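Pili retraction protein PilT (Thermus thermophilus, PDB 5FL3) probably binds and hydrolyses ATP to power the retraction of type IV pili. Local coordinates at residues 10-13 / 14-18; 198-201 / 202-206; 245-248 / 249-253. One frame throughout, in Å; residues are numbered along the deposited sequence.

Contact 1. Residues 10-13 / 14-18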
ATOM      1  N   GLN A  10     -23.422 -22.055   2.533  1.00 61.76           N
ATOM      2  CA  GLN A  10     -24.834 -22.065   2.888  1.00 70.63           C
ATOM      3  C   GLN A  10     -25.501 -20.744   2.544  1.00 67.10           C
ATOM      4  O   GLN A  10     -25.389 -20.217   1.434  1.00 63.08           O
ATOM      5  CB  GLN A  10     -25.003 -22.283   4.382  1.00 68.52           C
ATOM      6  CG  GLN A  10     -24.061 -23.242   5.007  1.00 69.38           C
ATOM      7  CD  GLN A  10     -23.879 -22.882   6.453  1.00 77.13           C
ATOM      8  OE1 GLN A  10     -24.718 -22.182   7.028  1.00 79.02           O
ATOM      9  NE2 GLN A  10     -22.777 -23.325   7.053  1.00 75.22           N
ATOM     10  N   SER A  11     -26.204 -20.224   3.546  1.00 66.61           N
ATOM     11  CA  SER A  11     -26.554 -18.818   3.613  1.00 69.32           C
ATOM     12  C   SER A  11     -25.268 -18.019   3.834  1.00 63.11           C
ATOM     13  O   SER A  11     -25.116 -16.904   3.326  1.00 61.94           O
ATOM     14  CB  SER A  11     -27.556 -18.560   4.744  1.00 63.70           C
ATOM     15  OG  SER A  11     -28.028 -17.228   4.705  1.00 64.47           O
ATOM     16  N   LEU A  12     -24.352 -18.613   4.599  1.00 60.61           N
ATOM     17  CA  LEU A  12     -23.035 -18.038   4.847  1.00 58.60           C
ATOM     18  C   LEU A  12     -22.372 -17.659   3.544  1.00 57.81           C
ATOM     19  O   LEU A  12     -21.985 -16.497   3.331  1.00 52.17           O
ATOM     20  CB  LEU A  12     -22.136 -19.024   5.599  1.00 59.75           C
ATOM     21  CG  LEU A  12     -20.692 -18.575   5.838  1.00 51.61           C
ATOM     22  CD1 LEU A  12     -20.688 -17.320   6.697  1.00 57.70           C
ATOM     23  CD2 LEU A  12     -19.849 -19.671   6.490  1.00 51.11           C
ATOM     24  N   VAL A  13     -22.256 -18.658   2.676  1.00 56.17           N
ATOM     25  CA  VAL A  13     -21.595 -18.488   1.398  1.00 55.63           C
ATOM     26  C   VAL A  13     -22.269 -17.391   0.592  1.00 54.32           C
ATOM     27  O   VAL A  13     -21.607 -16.615  -0.094  1.00 55.29           O
ATOM     28  CB  VAL A  13     -21.581 -19.801   0.620  1.00 55.96           C
ATOM     29  CG1 VAL A  13     -21.171 -19.570  -0.832  1.00 52.37           C
ATOM     30  CG2 VAL A  13     -20.640 -20.773   1.309  1.00 53.63           C
ATOM     31  N   GLU A  14     -23.587 -17.306   0.719  1.00 55.61           N
ATOM     32  CA  GLU A  14     -24.342 -16.277   0.033  1.00 56.58           C
ATOM     33  C   GLU A  14     -24.073 -14.895   0.619  1.00 53.82           C
ATOM     34  O   GLU A  14     -23.841 -13.930  -0.124  1.00 52.07           O
ATOM     35  CB  GLU A  14     -25.838 -16.612   0.068  1.00 66.16           C
ATOM     36  CG  GLU A  14     -26.357 -17.168  -1.269  1.00 72.07           C
ATOM     37  CD  GLU A  14     -27.518 -18.141  -1.116  1.00 79.18           C
ATOM     38  OE1 GLU A  14     -28.370 -17.938  -0.222  1.00 78.95           O
ATOM     39  OE2 GLU A  14     -27.571 -19.118  -1.892  1.00 84.31           O
ATOM     40  N   MET A  15     -24.090 -14.798   1.946  1.00 54.00           N
ATOM     41  CA  MET A  15     -23.758 -13.541   2.626  1.00 52.89           C
ATOM     42  C   MET A  15     -22.360 -13.009   2.274  1.00 51.77           C
ATOM     43  O   MET A  15     -22.210 -11.829   1.911  1.00 45.42           O
ATOM     44  CB  MET A  15     -23.855 -13.711   4.135  1.00 50.39           C
ATOM     45  CG  MET A  15     -23.575 -12.428   4.905  1.00 52.11           C
ATOM     46  SD  MET A  15     -23.435 -12.741   6.672  1.00 52.08           S
ATOM     47  CE  MET A  15     -22.017 -13.854   6.684  1.00 42.10           C
ATOM     48  N   LEU A  16     -21.354 -13.882   2.399  1.00 46.28           N
ATOM     49  CA  LEU A  16     -19.983 -13.562   2.017  1.00 45.20           C
ATOM     50  C   LEU A  16     -19.922 -13.043   0.589  1.00 48.06           C
ATOM     51  O   LEU A  16     -19.269 -12.026   0.305  1.00 48.78           O
ATOM     52  CB  LEU A  16     -19.075 -14.786   2.176  1.00 46.33           C
ATOM     53  CG  LEU A  16     -18.767 -15.268   3.603  1.00 49.00           C
ATOM     54  CD1 LEU A  16     -18.022 -16.588   3.575  1.00 47.49           C
ATOM     55  CD2 LEU A  16     -17.949 -14.259   4.370  1.00 43.51           C
ATOM     56  N   LYS A  17     -20.620 -13.737  -0.302  1.00 47.94           N
ATOM     57  CA  LYS A  17     -20.639 -13.387  -1.716  1.00 51.48           C
ATOM     58  C   LYS A  17     -21.279 -12.006  -1.916  1.00 48.93           C
ATOM     59  O   LYS A  17     -20.791 -11.190  -2.697  1.00 48.70           O
ATOM     60  CB  LYS A  17     -21.374 -14.475  -2.514  1.00 55.33           C
ATOM     61  CG  LYS A  17     -21.329 -14.333  -4.044  1.00 63.81           C
ATOM     62  CD  LYS A  17     -21.627 -15.682  -4.743  1.00 65.52           C
ATOM     63  CE  LYS A  17     -22.388 -15.528  -6.066  1.00 63.75           C
ATOM     64  NZ  LYS A  17     -22.615 -16.857  -6.723  1.00 65.85           N
ATOM     65  N   ALA A  18     -22.356 -11.735  -1.191  1.00 44.05           N
ATOM     66  CA  ALA A  18     -22.974 -10.420  -1.256  1.00 44.47           C
ATOM     67  C   ALA A  18     -22.019  -9.345  -0.721  1.00 48.07           C
ATOM     68  O   ALA A  18     -21.844  -8.284  -1.345  1.00 46.67           O
ATOM     69  CB  ALA A  18     -24.275 -10.408  -0.481  1.00 44.23           C
TER
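The carbonyl O of S11 receives the N of M15 at 2.7 Å, the shortest of the sound bonds here, and its N-H...O angle of 167° leaves it close to straight. One residue on, L16 N meets L12 O at 2.8 Å with an angle of 175°, and K17 N reaches V13 O at 3.0 Å. The bond of E14 N to Q10 O, at 3.5 Å, is weak. This ladder of bonds four residues apart marks the first turns of helix 11-21. The apolar side chains meet at spacings of three and four residues. L12 has CG anti to its amide nitrogen, and its methyl CD1 meets M15 CE at 3.7 Å; the methionine chain runs extended through SD and then bends, chi3 62°, which turns the terminal methyl back to the leucine. L12 CG also lies 4.0 Å from L16 CD1, the two leucines meeting at a slant. The helix belongs to the N-terminal part of the molecule, which is PAS-like in relatives of PilT. There L12 packs against I59, A62 and L63 of helix 53-63, while V13 and L16 turn to strand 78-84, at the border of the six-stranded antiparallel sheet, V13 touching Y82 and both of them I84. M15, partly exposed, touches P35 in a loop.

Contact 2. Residues 198-201 / 202-206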
ATOM      1  N   GLY A 198      13.514 -12.370   2.638  1.00 37.28           N
ATOM      2  CA  GLY A 198      13.004 -12.343   1.291  1.00 36.53           C
ATOM      3  C   GLY A 198      13.858 -11.459   0.407  1.00 33.11           C
ATOM      4  O   GLY A 198      14.187 -11.853  -0.708  1.00 31.88           O
ATOM      5  N   LEU A 199      14.219 -10.275   0.908  1.00 32.77           N
ATOM      6  CA  LEU A 199      14.985  -9.326   0.120  1.00 31.19           C
ATOM      7  C   LEU A 199      16.345  -9.948  -0.183  1.00 35.31           C
ATOM      8  O   LEU A 199      16.791  -9.968  -1.337  1.00 36.78           O
ATOM      9  CB  LEU A 199      15.114  -7.975   0.842  1.00 27.66           C
ATOM     10  CG  LEU A 199      15.935  -6.828   0.218  1.00 27.68           C
ATOM     11  CD1 LEU A 199      15.648  -6.648  -1.250  1.00 35.22           C
ATOM     12  CD2 LEU A 199      15.681  -5.516   0.919  1.00 28.25           C
ATOM     13  N   LYS A 200      16.969 -10.513   0.843  1.00 33.89           N
ATOM     14  CA  LYS A 200      18.302 -11.069   0.707  1.00 36.48           C
ATOM     15  C   LYS A 200      18.369 -12.190  -0.342  1.00 40.68           C
ATOM     16  O   LYS A 200      19.251 -12.183  -1.216  1.00 38.74           O
ATOM     17  CB  LYS A 200      18.799 -11.582   2.063  1.00 37.93           C
ATOM     18  CG  LYS A 200      19.938 -12.603   1.981  1.00 39.94           C
ATOM     19  CD  LYS A 200      20.347 -12.975   3.381  1.00 45.43           C
ATOM     20  CE  LYS A 200      21.173 -14.225   3.448  1.00 39.44           C
ATOM     21  NZ  LYS A 200      21.249 -14.598   4.883  1.00 36.35           N
ATOM     22  N   TYR A 201      17.451 -13.150  -0.267  1.00 35.94           N
ATOM     23  CA  TYR A 201      17.543 -14.263  -1.188  1.00 35.74           C
ATOM     24  C   TYR A 201      17.033 -13.851  -2.549  1.00 32.92           C
ATOM     25  O   TYR A 201      17.382 -14.473  -3.538  1.00 33.60           O
ATOM     26  CB  TYR A 201      16.806 -15.496  -0.654  1.00 36.16           C
ATOM     27  CG  TYR A 201      17.622 -16.213   0.391  1.00 37.79           C
ATOM     28  CD1 TYR A 201      18.675 -17.044   0.028  1.00 38.17           C
ATOM     29  CD2 TYR A 201      17.372 -16.023   1.747  1.00 44.97           C
ATOM     30  CE1 TYR A 201      19.447 -17.676   0.987  1.00 42.22           C
ATOM     31  CE2 TYR A 201      18.136 -16.656   2.716  1.00 42.06           C
ATOM     32  CZ  TYR A 201      19.172 -17.480   2.329  1.00 44.75           C
ATOM     33  OH  TYR A 201      19.932 -18.109   3.290  1.00 53.33           O
ATOM     34  N   ALA A 202      16.238 -12.787  -2.616  1.00 36.32           N
ATOM     35  CA  ALA A 202      15.803 -12.279  -3.922  1.00 31.92           C
ATOM     36  C   ALA A 202      17.018 -11.871  -4.746  1.00 34.20           C
ATOM     37  O   ALA A 202      17.007 -12.018  -5.975  1.00 32.09           O
ATOM     38  CB  ALA A 202      14.845 -11.108  -3.777  1.00 31.35           C
ATOM     39  N   LEU A 203      18.067 -11.384  -4.068  1.00 31.76           N
ATOM     40  CA  LEU A 203      19.299 -10.946  -4.739  1.00 32.67           C
ATOM     41  C   LEU A 203      19.956 -12.116  -5.477  1.00 34.12           C
ATOM     42  O   LEU A 203      20.694 -11.920  -6.435  1.00 35.14           O
ATOM     43  CB  LEU A 203      20.281 -10.328  -3.733  1.00 33.85           C
ATOM     44  CG  LEU A 203      19.840  -9.028  -3.057  1.00 35.25           C
ATOM     45  CD1 LEU A 203      20.853  -8.557  -2.042  1.00 30.93           C
ATOM     46  CD2 LEU A 203      19.582  -7.944  -4.099  1.00 35.24           C
ATOM     47  N   ARG A 204      19.645 -13.327  -5.017  1.00 34.90           N
ATOM     48  CA  ARG A 204      20.139 -14.576  -5.576  1.00 35.24           C
ATOM     49  C   ARG A 204      19.204 -15.243  -6.568  1.00 34.27           C
ATOM     50  O   ARG A 204      19.485 -16.337  -7.041  1.00 34.95           O
ATOM     51  CB  ARG A 204      20.408 -15.569  -4.452  1.00 31.33           C
ATOM     52  CG  ARG A 204      21.223 -14.980  -3.340  1.00 36.90           C
ATOM     53  CD  ARG A 204      21.930 -16.090  -2.594  1.00 43.73           C
ATOM     54  NE  ARG A 204      22.312 -15.663  -1.261  1.00 43.96           N
ATOM     55  CZ  ARG A 204      22.762 -16.491  -0.332  1.00 51.37           C
ATOM     56  NH1 ARG A 204      22.876 -17.781  -0.612  1.00 58.58           N
ATOM     57  NH2 ARG A 204      23.090 -16.035   0.868  1.00 50.47           N
ATOM     58  N   GLN A 205      18.078 -14.618  -6.875  1.00 36.09           N
ATOM     59  CA  GLN A 205      17.075 -15.309  -7.673  1.00 31.01           C
ATOM     60  C   GLN A 205      16.897 -14.618  -9.015  1.00 30.24           C
ATOM     61  O   GLN A 205      15.835 -14.687  -9.617  1.00 34.23           O
ATOM     62  CB  GLN A 205      15.761 -15.389  -6.901  1.00 28.67           C
ATOM     63  CG  GLN A 205      15.796 -16.328  -5.685  1.00 30.53           C
ATOM     64  CD  GLN A 205      14.777 -15.941  -4.603  1.00 31.66           C
ATOM     65  OE1 GLN A 205      14.047 -14.952  -4.751  1.00 33.58           O
ATOM     66  NE2 GLN A 205      14.744 -16.700  -3.512  1.00 23.67           N
ATOM     67  N   ASP A 206      17.960 -13.971  -9.481  1.00 32.06           N
ATOM     68  CA  ASP A 206      17.983 -13.306 -10.780  1.00 29.89           C
ATOM     69  C   ASP A 206      16.743 -12.409 -11.028  1.00 33.12           C
ATOM     70  O   ASP A 206      16.005 -12.595 -11.998  1.00 30.36           O
ATOM     71  CB  ASP A 206      18.114 -14.357 -11.877  1.00 30.12           C
ATOM     72  CG  ASP A 206      18.340 -13.746 -13.258  1.00 34.56           C
ATOM     73  OD1 ASP A 206      19.077 -12.750 -13.370  1.00 31.89           O
ATOM     74  OD2 ASP A 206      17.757 -14.259 -14.233  1.00 36.41           O
TER
HETATM   75  O   HOH W   1      13.162 -14.053  -2.384  1.00 25.41           O
HETATM   76  O   HOH W   2      21.892 -12.683  -0.820  1.00 40.00           O
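The backbone tightens as helix 195-202 closes: L203 N bonds to K200 O at 3.2 Å and R204 N to Y201 O, both three residues back, and a type I turn from A202 to Q205 follows. A202 N still holds the four-residue bond to G198 O. Among the side chains, R204 runs beside Y201, pointing the same way. Y201 CE1 stands over the centre of the guanidinium, 3.8 Å from R204 CZ, with the ring and guanidinium planes 46° apart, so the two are inclined and not stacked flat. K200 lies alongside R204, its CE 3.7 Å from NH2. Water 2 donates to K200 O at 2.7 Å and accepts from R204 NE at 3.0 Å, at the in-plane edge of the guanidinium. Q205 has CG anti to its carbonyl carbon (chi1 -69°), and its chain, extended beyond CG, brings the amide back to Y201 O, with Q205 CD 3.2 Å from that O; water 1 donates to both Q205 OE1, at 2.7 Å, and G198 O. With an alanine here, water 1 is likely to lose one of its two acceptors, and the turn its bridge to G198 O. L199 and A202 face I210 in the core. The turn closes helix 195-202 and leads into strand 209-212 of the mixed, largely parallel sheet, an alpha-to-beta connection of the RecA-like P-loop core.

Contact 3. Residues 245-248 / 249-253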
ATOM      1  N   ARG A 245       9.297  14.280   4.762  1.00 48.23           N
ATOM      2  CA  ARG A 245       9.304  13.347   5.895  1.00 42.66           C
ATOM      3  C   ARG A 245       9.851  11.969   5.519  1.00 42.82           C
ATOM      4  O   ARG A 245      10.466  11.278   6.346  1.00 39.10           O
ATOM      5  CB  ARG A 245       7.887  13.188   6.465  1.00 40.46           C
ATOM      6  CG  ARG A 245       7.605  14.044   7.679  1.00 43.58           C
ATOM      7  CD  ARG A 245       6.155  14.454   7.734  1.00 49.82           C
ATOM      8  NE  ARG A 245       6.023  15.870   7.430  1.00 54.58           N
ATOM      9  CZ  ARG A 245       4.988  16.425   6.800  1.00 60.98           C
ATOM     10  NH1 ARG A 245       3.971  15.680   6.386  1.00 51.17           N
ATOM     11  NH2 ARG A 245       4.979  17.738   6.567  1.00 66.31           N
ATOM     12  N   THR A 246       9.615  11.568   4.275  1.00 38.35           N
ATOM     13  CA  THR A 246      10.045  10.253   3.823  1.00 39.24           C
ATOM     14  C   THR A 246      11.564  10.195   3.728  1.00 39.39           C
ATOM     15  O   THR A 246      12.207   9.267   4.235  1.00 38.87           O
ATOM     16  CB  THR A 246       9.410   9.901   2.475  1.00 38.99           C
ATOM     17  OG1 THR A 246       7.996   9.729   2.659  1.00 33.56           O
ATOM     18  CG2 THR A 246      10.028   8.619   1.901  1.00 38.83           C
ATOM     19  N   ILE A 247      12.127  11.220   3.101  1.00 37.95           N
ATOM     20  CA  ILE A 247      13.564  11.367   2.980  1.00 34.52           C
ATOM     21  C   ILE A 247      14.236  11.364   4.341  1.00 39.80           C
ATOM     22  O   ILE A 247      15.184  10.607   4.570  1.00 38.44           O
ATOM     23  CB  ILE A 247      13.908  12.647   2.230  1.00 36.50           C
ATOM     24  CG1 ILE A 247      13.541  12.487   0.749  1.00 38.28           C
ATOM     25  CG2 ILE A 247      15.356  12.974   2.415  1.00 40.46           C
ATOM     26  CD1 ILE A 247      13.644  13.734  -0.078  1.00 39.85           C
ATOM     27  N   ASN A 248      13.718  12.175   5.263  1.00 40.98           N
ATOM     28  CA  ASN A 248      14.317  12.282   6.588  1.00 38.73           C
ATOM     29  C   ASN A 248      14.173  11.010   7.379  1.00 37.55           C
ATOM     30  O   ASN A 248      15.062  10.645   8.152  1.00 39.04           O
ATOM     31  CB  ASN A 248      13.704  13.440   7.361  1.00 38.03           C
ATOM     32  CG  ASN A 248      14.147  14.770   6.830  1.00 43.38           C
ATOM     33  OD1 ASN A 248      15.310  14.939   6.468  1.00 46.00           O
ATOM     34  ND2 ASN A 248      13.219  15.721   6.746  1.00 44.77           N
ATOM     35  N   ARG A 249      13.059  10.323   7.176  1.00 33.81           N
ATOM     36  CA  ARG A 249      12.828   9.090   7.915  1.00 41.12           C
ATOM     37  C   ARG A 249      13.829   7.989   7.554  1.00 43.51           C
ATOM     38  O   ARG A 249      14.372   7.336   8.445  1.00 43.31           O
ATOM     39  CB  ARG A 249      11.414   8.584   7.686  1.00 40.95           C
ATOM     40  CG  ARG A 249      11.023   7.532   8.686  1.00 48.51           C
ATOM     41  CD  ARG A 249      11.338   8.012  10.098  1.00 52.66           C
ATOM     42  NE  ARG A 249      11.269   6.921  11.062  1.00 56.17           N
ATOM     43  CZ  ARG A 249      12.293   6.138  11.383  1.00 51.65           C
ATOM     44  NH1 ARG A 249      13.474   6.326  10.815  1.00 46.50           N
ATOM     45  NH2 ARG A 249      12.130   5.167  12.272  1.00 50.01           N
ATOM     46  N   ILE A 250      14.050   7.789   6.252  1.00 37.06           N
ATOM     47  CA  ILE A 250      15.092   6.906   5.753  1.00 37.36           C
ATOM     48  C   ILE A 250      16.470   7.184   6.348  1.00 39.04           C
ATOM     49  O   ILE A 250      17.170   6.256   6.750  1.00 39.47           O
ATOM     50  CB  ILE A 250      15.201   7.000   4.219  1.00 38.48           C
ATOM     51  CG1 ILE A 250      14.017   6.294   3.582  1.00 37.51           C
ATOM     52  CG2 ILE A 250      16.521   6.404   3.723  1.00 29.83           C
ATOM     53  CD1 ILE A 250      13.558   6.946   2.369  1.00 37.69           C
ATOM     54  N   ILE A 251      16.860   8.455   6.391  1.00 38.62           N
ATOM     55  CA  ILE A 251      18.152   8.831   6.959  1.00 42.24           C
ATOM     56  C   ILE A 251      18.175   8.587   8.472  1.00 48.60           C
ATOM     57  O   ILE A 251      19.154   8.053   9.003  1.00 51.99           O
ATOM     58  CB  ILE A 251      18.498  10.303   6.678  1.00 40.25           C
ATOM     59  CG1 ILE A 251      18.674  10.521   5.180  1.00 38.17           C
ATOM     60  CG2 ILE A 251      19.762  10.705   7.431  1.00 37.75           C
ATOM     61  CD1 ILE A 251      18.489  11.958   4.744  1.00 41.63           C
ATOM     62  N   ASP A 252      17.089   8.945   9.160  1.00 44.81           N
ATOM     63  CA  ASP A 252      17.009   8.746  10.603  1.00 44.27           C
ATOM     64  C   ASP A 252      17.014   7.276  11.011  1.00 46.48           C
ATOM     65  O   ASP A 252      17.035   6.970  12.197  1.00 52.05           O
ATOM     66  CB  ASP A 252      15.762   9.435  11.179  1.00 47.38           C
ATOM     67  CG  ASP A 252      15.915  10.953  11.263  1.00 49.90           C
ATOM     68  OD1 ASP A 252      17.007  11.488  10.950  1.00 57.45           O
ATOM     69  OD2 ASP A 252      14.944  11.614  11.654  1.00 47.15           O
ATOM     70  N   PHE A 253      16.993   6.362  10.049  1.00 42.14           N
ATOM     71  CA  PHE A 253      17.152   4.952  10.389  1.00 48.91           C
ATOM     72  C   PHE A 253      18.596   4.626  10.789  1.00 52.21           C
ATOM     73  O   PHE A 253      18.862   3.579  11.377  1.00 54.14           O
ATOM     74  CB  PHE A 253      16.749   4.060   9.220  1.00 48.08           C
ATOM     75  CG  PHE A 253      15.332   3.612   9.256  1.00 46.72           C
ATOM     76  CD1 PHE A 253      14.930   2.638  10.147  1.00 45.32           C
ATOM     77  CD2 PHE A 253      14.398   4.156   8.386  1.00 43.65           C
ATOM     78  CE1 PHE A 253      13.617   2.216  10.179  1.00 47.85           C
ATOM     79  CE2 PHE A 253      13.089   3.734   8.409  1.00 41.56           C
ATOM     80  CZ  PHE A 253      12.695   2.767   9.306  1.00 46.69           C
TER
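T246 and I250 touch through their branch ends, T246 CG2 lying 3.9 Å from I250 CD1 as the two side chains meet at an angle. One residue on, I247 and I251 run side by side and point the same way, with I247 CG2 at 4.0 Å from I251 CD1. Both pairs are four residues apart, and the backbone bonds beneath them have the same spacing: I250 N gives an almost straight bond to T246 O, 3.1 Å long with an N-H...O angle of 178°, R249 N reaches R245 O at 2.9 Å, and D252 N meets N248 O at 2.8 Å. I251 N also bonds to I247 O.

These turns form helix 243-251, which follows strand 233-238 and precedes helix 259-269 and strand 270-280 in the RecA-like core. The buried side of the helix is laid against that core: I250 meets L238 and L266, I251 meets H259 and R263, and I247 shares I273 with T246. The threonine methyl is anti to the amide nitrogen and OG1 is anti to the carbonyl carbon (chi1 -67°). In that rotamer OG1 reaches hydrogen bonds with T240 OG1 and D242 O, so this buried hydroxyl is satisfied where the helix begins. D242 also forms a salt bridge with R245 through its carboxylate, OD2 to NH1.

On the partly exposed side R249 bends at its second torsion (chi2 50°), carrying its guanidinium over the F253 ring; NH1 stands 3.4 Å above the ring plane, offset toward the rim. R249 touches H239 and T240 as well, which probably belong to the His box of this family. F253 rests on L238 in turn.

Overall arrangement
The three contacts are local, each within one run of chain, two on helices and contact 2 at a helix end and the turn after it; they follow one another along the chain and do not touch. Contact 1 belongs to the N-terminal region, its centre about 41 Å from that of contact 2 and about 45 Å from that of contact 3, on the opposite side of the chain's centre from the latter. Contacts 2 and 3 both pack on the mixed sheet of the ATPase core; their nearest atoms are about 12 Å apart. Contact 3 comes near the nucleotide: the side chain of T246 is about 9 Å from that of K146 in the P-loop and about 13 Å from the bound ADP. Contacts 1 and 2 lie away from that pocket.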